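Local coordinates for periplasmic binding protein/LacI transcriptional regulator (Shewanella sp. ANA-3, PDB 5OCP) that binds arabinofuranose, in both its alpha and beta forms, as the periplasmic component of an arabinose ABC transporter, at residues F99-E110 with Q265-G273. Numbering follows the deposited sequence.
Sequences FLTRIASDFSEE and QAKLISTTG
Ile269 N donates to Arg102 O at 2.9 Å with an N-H...O angle of 168°, and Ala104 N reaches Ile269 O. These bonds set 101-104 parallel to 268-270, their axes 15° apart. The tight side is the buried inner strand: Ile103 packs on Pro250 and Thr101 on Ala254 of helix 248-259, and Thr101 OG1 donates to Ala266 O at 2.7 Å, a carbonyl that also accepts from Gln265 NE2. The outer strand is exposed, as befits the edge of the sheet. There Ile269 CB lies alongside Ile103 CD1 at 3.8 Å, and Leu268 CD1 flanks the extended Arg102 chain, whose guanidinium has Ala104 CB over one face and whose NE bonds Arg89 O. At the entry, Lys267 bends at chi2 (-72°), bringing NZ 2.7 Å from Phe99 O, nearly on the C=O line, while water links NZ to Leu100 O. With an alanine in place of Lys267, Phe99 O is likely to lose this donor, Leu100 O its water-bridged link, and Phe99 CE1 its methylene neighbour. Beyond the strands, Thr272 OG1 accepts from Asp106 N at 2.8 Å, and Thr272 CG2 lies 3.6 Å from Glu110 CG. Asp106 N-caps helix 107-121, and Glu110, salt-bridged to pocket residue Arg143, accepts from Ser105 OG. The chemistry thus implies an edge strand zipped on by backbone bonds, continuing into polar links at the interdomain crossover beside the sugar pocket.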
ATOM      1  N   PHE A  99       4.585  20.756  -5.080  1.00 18.02           N
ATOM      2  CA  PHE A  99       3.924  19.748  -5.828  1.00 16.10           C
ATOM      3  C   PHE A  99       2.561  20.275  -6.347  1.00 17.48           C
ATOM      4  O   PHE A  99       1.974  21.255  -5.805  1.00 18.88           O
ATOM      5  CB  PHE A  99       3.849  18.450  -4.991  1.00 18.09           C
ATOM      6  CG  PHE A  99       2.968  18.555  -3.795  1.00 16.89           C
ATOM      7  CD1 PHE A  99       1.603  18.272  -3.904  1.00 17.51           C
ATOM      8  CD2 PHE A  99       3.509  18.932  -2.572  1.00 20.02           C
ATOM      9  CE1 PHE A  99       0.795  18.398  -2.801  1.00 19.46           C
ATOM     10  CE2 PHE A  99       2.704  19.122  -1.470  1.00 21.63           C
ATOM     11  CZ  PHE A  99       1.321  18.846  -1.598  1.00 19.26           C
ATOM     12  N   LEU A 100       2.083  19.677  -7.388  1.00 16.72           N
ATOM     13  CA  LEU A 100       0.862  20.005  -8.008  1.00 16.48           C
ATOM     14  C   LEU A 100      -0.274  19.439  -7.144  1.00 18.03           C
ATOM     15  O   LEU A 100      -1.163  20.155  -6.777  1.00 18.47           O
ATOM     16  CB  LEU A 100       0.838  19.465  -9.433  1.00 16.52           C
ATOM     17  CG  LEU A 100      -0.422  19.589 -10.223  1.00 16.36           C
ATOM     18  CD1 LEU A 100      -0.936  21.053 -10.343  1.00 19.17           C
ATOM     19  CD2 LEU A 100      -0.353  19.003 -11.581  1.00 18.14           C
ATOM     20  N   THR A 101      -0.211  18.147  -6.840  1.00 14.65           N
ATOM     21  CA  THR A 101      -1.238  17.508  -6.025  1.00 14.65           C
ATOM     22  C   THR A 101      -0.843  16.090  -5.626  1.00 14.00           C
ATOM     23  O   THR A 101       0.150  15.550  -6.113  1.00 12.81           O
ATOM     24  CB  THR A 101      -2.592  17.464  -6.760  1.00 15.20           C
ATOM     25  OG1 THR A 101      -3.619  17.049  -5.849  1.00 17.40           O
ATOM     26  CG2 THR A 101      -2.533  16.493  -7.928  1.00 16.66           C
ATOM     27  N   ARG A 102      -1.630  15.494  -4.735  1.00 13.81           N
ATOM     28  CA  ARG A 102      -1.370  14.138  -4.266  1.00 12.91           C
ATOM     29  C   ARG A 102      -2.595  13.249  -4.455  1.00 14.60           C
ATOM     30  O   ARG A 102      -3.697  13.596  -4.031  1.00 14.90           O
ATOM     31  CB  ARG A 102      -0.952  14.152  -2.794  1.00 14.80           C
ATOM     32  CG  ARG A 102      -0.965  12.783  -2.133  1.00 13.29           C
ATOM     33  CD  ARG A 102      -0.184  12.793  -0.828  1.00 14.40           C
ATOM     34  NE  ARG A 102      -0.054  11.455  -0.259  1.00 13.43           N
ATOM     35  CZ  ARG A 102      -0.794  10.996   0.744  1.00 14.45           C
ATOM     36  NH1 ARG A 102      -1.723  11.767   1.294  1.00 17.63           N
ATOM     37  NH2 ARG A 102      -0.608   9.764   1.199  1.00 15.01           N
ATOM     38  N   ILE A 103      -2.393  12.102  -5.094  1.00 13.20           N
ATOM     39  CA  ILE A 103      -3.474  11.163  -5.343  1.00 14.53           C
ATOM     40  C   ILE A 103      -3.240   9.996  -4.400  1.00 13.76           C
ATOM     41  O   ILE A 103      -2.215   9.372  -4.483  1.00 14.22           O
ATOM     42  CB  ILE A 103      -3.482  10.636  -6.758  1.00 16.23           C
ATOM     43  CG1 ILE A 103      -3.369  11.752  -7.792  1.00 15.05           C
ATOM     44  CG2 ILE A 103      -4.694   9.737  -6.963  1.00 15.72           C
ATOM     45  CD1 ILE A 103      -4.325  12.947  -7.605  1.00 16.15           C
ATOM     46  N   ALA A 104      -4.151   9.751  -3.442  1.00 12.67           N
ATOM     47  CA  ALA A 104      -3.871   8.751  -2.450  1.00 12.59           C
ATOM     48  C   ALA A 104      -5.181   8.214  -1.852  1.00 14.54           C
ATOM     49  O   ALA A 104      -6.198   8.896  -1.888  1.00 17.53           O
ATOM     50  CB  ALA A 104      -2.960   9.296  -1.378  1.00 13.10           C
ATOM     51  N   SER A 105      -5.122   7.044  -1.255  1.00 12.96           N
ATOM     52  CA  SER A 105      -6.169   6.631  -0.325  1.00 13.31           C
ATOM     53  C   SER A 105      -5.884   7.218   1.040  1.00 14.99           C
ATOM     54  O   SER A 105      -4.816   7.834   1.297  1.00 16.36           O
ATOM     55  CB  SER A 105      -6.233   5.092  -0.239  1.00 14.75           C
ATOM     56  OG  SER A 105      -4.970   4.677   0.322  1.00 17.34           O
ATOM     57  N   ASP A 106      -6.886   7.142   1.912  1.00 13.58           N
ATOM     58  CA  ASP A 106      -6.753   7.566   3.297  1.00 14.51           C
ATOM     59  C   ASP A 106      -6.338   6.317   4.137  1.00 14.67           C
ATOM     60  O   ASP A 106      -7.149   5.491   4.538  1.00 14.42           O
ATOM     61  CB  ASP A 106      -8.031   8.195   3.820  1.00 16.04           C
ATOM     62  CG  ASP A 106      -7.897   8.686   5.281  1.00 19.89           C
ATOM     63  OD1 ASP A 106      -6.972   8.273   6.028  1.00 18.73           O
ATOM     64  OD2 ASP A 106      -8.838   9.408   5.715  1.00 24.06           O
ATOM     65  N   PHE A 107      -5.031   6.222   4.358  1.00 14.18           N
ATOM     66  CA  PHE A 107      -4.469   5.094   5.087  1.00 12.84           C
ATOM     67  C   PHE A 107      -5.013   4.981   6.509  1.00 12.07           C
ATOM     68  O   PHE A 107      -5.192   3.884   6.998  1.00 13.20           O
ATOM     69  CB  PHE A 107      -2.928   5.215   5.166  1.00 12.65           C
ATOM     70  CG  PHE A 107      -2.230   5.182   3.858  1.00 14.24           C
ATOM     71  CD1 PHE A 107      -2.307   4.045   3.045  1.00 14.88           C
ATOM     72  CD2 PHE A 107      -1.389   6.207   3.486  1.00 15.13           C
ATOM     73  CE1 PHE A 107      -1.614   3.971   1.860  1.00 15.96           C
ATOM     74  CE2 PHE A 107      -0.680   6.158   2.295  1.00 16.32           C
ATOM     75  CZ  PHE A 107      -0.824   5.052   1.467  1.00 16.18           C
ATOM     76  N   SER A 108      -5.250   6.132   7.188  1.00 13.74           N
ATOM     77  CA  SER A 108      -5.860   6.104   8.560  1.00 14.97           C
ATOM     78  C   SER A 108      -7.261   5.543   8.522  1.00 14.09           C
ATOM     79  O   SER A 108      -7.600   4.703   9.341  1.00 13.15           O
ATOM     80  CB  SER A 108      -5.903   7.508   9.201  1.00 18.74           C
ATOM     81  OG  SER A 108      -4.604   7.965   9.345  1.00 30.64           O
ATOM     82  N   GLU A 109      -8.001   5.829   7.434  1.00 12.47           N
ATOM     83  CA  GLU A 109      -9.340   5.298   7.254  1.00 13.22           C
ATOM     84  C   GLU A 109      -9.283   3.781   7.009  1.00 12.75           C
ATOM     85  O   GLU A 109     -10.110   3.029   7.538  1.00 11.64           O
ATOM     86  CB  GLU A 109     -10.102   5.995   6.115  1.00 16.14           C
ATOM     87  CG  GLU A 109     -11.471   5.407   5.900  1.00 19.23           C
ATOM     88  CD  GLU A 109     -12.289   6.092   4.775  1.00 27.09           C
ATOM     89  OE1 GLU A 109     -12.018   7.283   4.410  1.00 32.83           O
ATOM     90  OE2 GLU A 109     -13.235   5.439   4.254  1.00 29.71           O
ATOM     91  N   GLU A 110      -8.275   3.340   6.253  1.00 12.35           N
ATOM     92  CA  GLU A 110      -8.092   1.898   5.995  1.00 10.94           C
ATOM     93  C   GLU A 110      -7.882   1.178   7.334  1.00 11.42           C
ATOM     94  O   GLU A 110      -8.556   0.178   7.634  1.00 11.56           O
ATOM     95  CB  GLU A 110      -6.916   1.620   5.082  1.00 12.32           C
ATOM     96  CG  GLU A 110      -7.115   2.095   3.659  1.00 12.29           C
ATOM     97  CD  GLU A 110      -5.840   2.124   2.835  1.00 14.00           C
ATOM     98  OE1 GLU A 110      -4.715   1.834   3.274  1.00 14.65           O
ATOM     99  OE2 GLU A 110      -5.957   2.477   1.675  1.00 14.62           O
ATOM    100  N   GLN A 265      -6.584  23.717  -8.519  1.00 34.56           N
ATOM    101  CA  GLN A 265      -6.239  22.308  -8.266  1.00 25.83           C
ATOM    102  C   GLN A 265      -6.038  22.026  -6.784  1.00 21.09           C
ATOM    103  O   GLN A 265      -5.127  22.544  -6.169  1.00 22.42           O
ATOM    104  CB  GLN A 265      -4.946  21.941  -8.986  1.00 28.33           C
ATOM    105  CG  GLN A 265      -4.487  20.523  -8.760  1.00 25.66           C
ATOM    106  CD  GLN A 265      -5.411  19.476  -9.327  1.00 30.68           C
ATOM    107  OE1 GLN A 265      -5.657  19.414 -10.548  1.00 31.59           O
ATOM    108  NE2 GLN A 265      -5.911  18.585  -8.444  1.00 26.89           N
ATOM    109  N   ALA A 266      -6.880  21.166  -6.239  1.00 19.66           N
ATOM    110  CA  ALA A 266      -6.715  20.743  -4.867  1.00 17.13           C
ATOM    111  C   ALA A 266      -5.427  19.980  -4.693  1.00 15.62           C
ATOM    112  O   ALA A 266      -5.023  19.288  -5.614  1.00 16.91           O
ATOM    113  CB  ALA A 266      -7.867  19.872  -4.447  1.00 17.08           C
ATOM    114  N   LYS A 267      -4.887  20.038  -3.486  1.00 14.84           N
ATOM    115  CA  LYS A 267      -3.596  19.471  -3.134  1.00 15.96           C
ATOM    116  C   LYS A 267      -3.685  18.014  -2.749  1.00 14.41           C
ATOM    117  O   LYS A 267      -2.671  17.312  -2.776  1.00 15.03           O
ATOM    118  CB  LYS A 267      -2.908  20.248  -2.013  1.00 18.02           C
ATOM    119  CG  LYS A 267      -2.579  21.669  -2.461  1.00 21.09           C
ATOM    120  CD  LYS A 267      -1.452  21.635  -3.447  1.00 20.26           C
ATOM    121  CE  LYS A 267      -0.896  23.028  -3.711  1.00 27.75           C
ATOM    122  NZ  LYS A 267       0.152  23.011  -4.789  1.00 23.56           N
ATOM    123  N   LEU A 268      -4.871  17.547  -2.438  1.00 13.12           N
ATOM    124  CA  LEU A 268      -5.119  16.088  -2.190  1.00 13.97           C
ATOM    125  C   LEU A 268      -6.403  15.651  -2.757  1.00 13.40           C
ATOM    126  O   LEU A 268      -7.429  16.318  -2.500  1.00 14.21           O
ATOM    127  CB  LEU A 268      -5.134  15.835  -0.637  1.00 16.56           C
ATOM    128  CG  LEU A 268      -5.461  14.414  -0.178  1.00 17.91           C
ATOM    129  CD1 LEU A 268      -4.393  13.434  -0.683  1.00 17.22           C
ATOM    130  CD2 LEU A 268      -5.522  14.368   1.357  1.00 19.22           C
ATOM    131  N   ILE A 269      -6.407  14.548  -3.555  1.00 13.46           N
ATOM    132  CA  ILE A 269      -7.570  13.978  -4.171  1.00 14.45           C
ATOM    133  C   ILE A 269      -7.532  12.502  -3.639  1.00 15.40           C
ATOM    134  O   ILE A 269      -6.528  11.773  -3.843  1.00 14.33           O
ATOM    135  CB  ILE A 269      -7.406  13.924  -5.689  1.00 16.94           C
ATOM    136  CG1 ILE A 269      -7.187  15.319  -6.302  1.00 20.34           C
ATOM    137  CG2 ILE A 269      -8.531  13.180  -6.285  1.00 19.39           C
ATOM    138  CD1 ILE A 269      -8.286  16.228  -5.997  1.00 22.29           C
ATOM    139  N   SER A 270      -8.555  12.092  -2.912  1.00 12.86           N
ATOM    140  CA  SER A 270      -8.473  10.840  -2.213  1.00 14.54           C
ATOM    141  C   SER A 270      -9.769  10.056  -2.254  1.00 13.87           C
ATOM    142  O   SER A 270     -10.825  10.618  -2.049  1.00 13.43           O
ATOM    143  CB  SER A 270      -8.064  11.162  -0.786  1.00 16.53           C
ATOM    144  OG  SER A 270      -7.958   9.994   0.039  1.00 17.66           O
ATOM    145  N   THR A 271      -9.658   8.709  -2.365  1.00 12.45           N
ATOM    146  CA  THR A 271     -10.802   7.814  -2.219  1.00 13.60           C
ATOM    147  C   THR A 271     -10.225   6.537  -1.588  1.00 13.51           C
ATOM    148  O   THR A 271      -9.076   6.195  -1.934  1.00 14.54           O
ATOM    149  CB  THR A 271     -11.441   7.404  -3.574  1.00 15.80           C
ATOM    150  OG1 THR A 271     -12.015   8.567  -4.190  1.00 16.59           O
ATOM    151  CG2 THR A 271     -12.538   6.409  -3.413  1.00 18.35           C
ATOM    152  N   THR A 272     -10.987   5.941  -0.689  1.00 14.52           N
ATOM    153  CA  THR A 272     -10.531   4.772   0.082  1.00 14.71           C
ATOM    154  C   THR A 272     -11.435   3.593  -0.226  1.00 16.47           C
ATOM    155  O   THR A 272     -12.633   3.741  -0.440  1.00 16.77           O
ATOM    156  CB  THR A 272     -10.468   5.146   1.569  1.00 16.92           C
ATOM    157  OG1 THR A 272      -9.581   6.270   1.696  1.00 16.67           O
ATOM    158  CG2 THR A 272      -9.979   4.019   2.474  1.00 16.01           C
ATOM    159  N   GLY A 273     -10.858   2.404  -0.247  1.00 12.95           N
ATOM    160  CA  GLY A 273     -11.597   1.206  -0.527  1.00 15.28           C
ATOM    161  C   GLY A 273     -12.425   0.686   0.636  1.00 13.31           C
ATOM    162  O   GLY A 273     -12.352   1.120   1.806  1.00 13.74           O
TER
HETATM  163  O   HOH W   1      -1.904  22.662  -7.030  1.00 31.89           O
HETATM  164  O   HOH W   2      -6.071  10.793   2.048  1.00 30.26           O
HETATM  165  O   HOH W   3      -8.051   1.966   0.008  1.00 13.79           O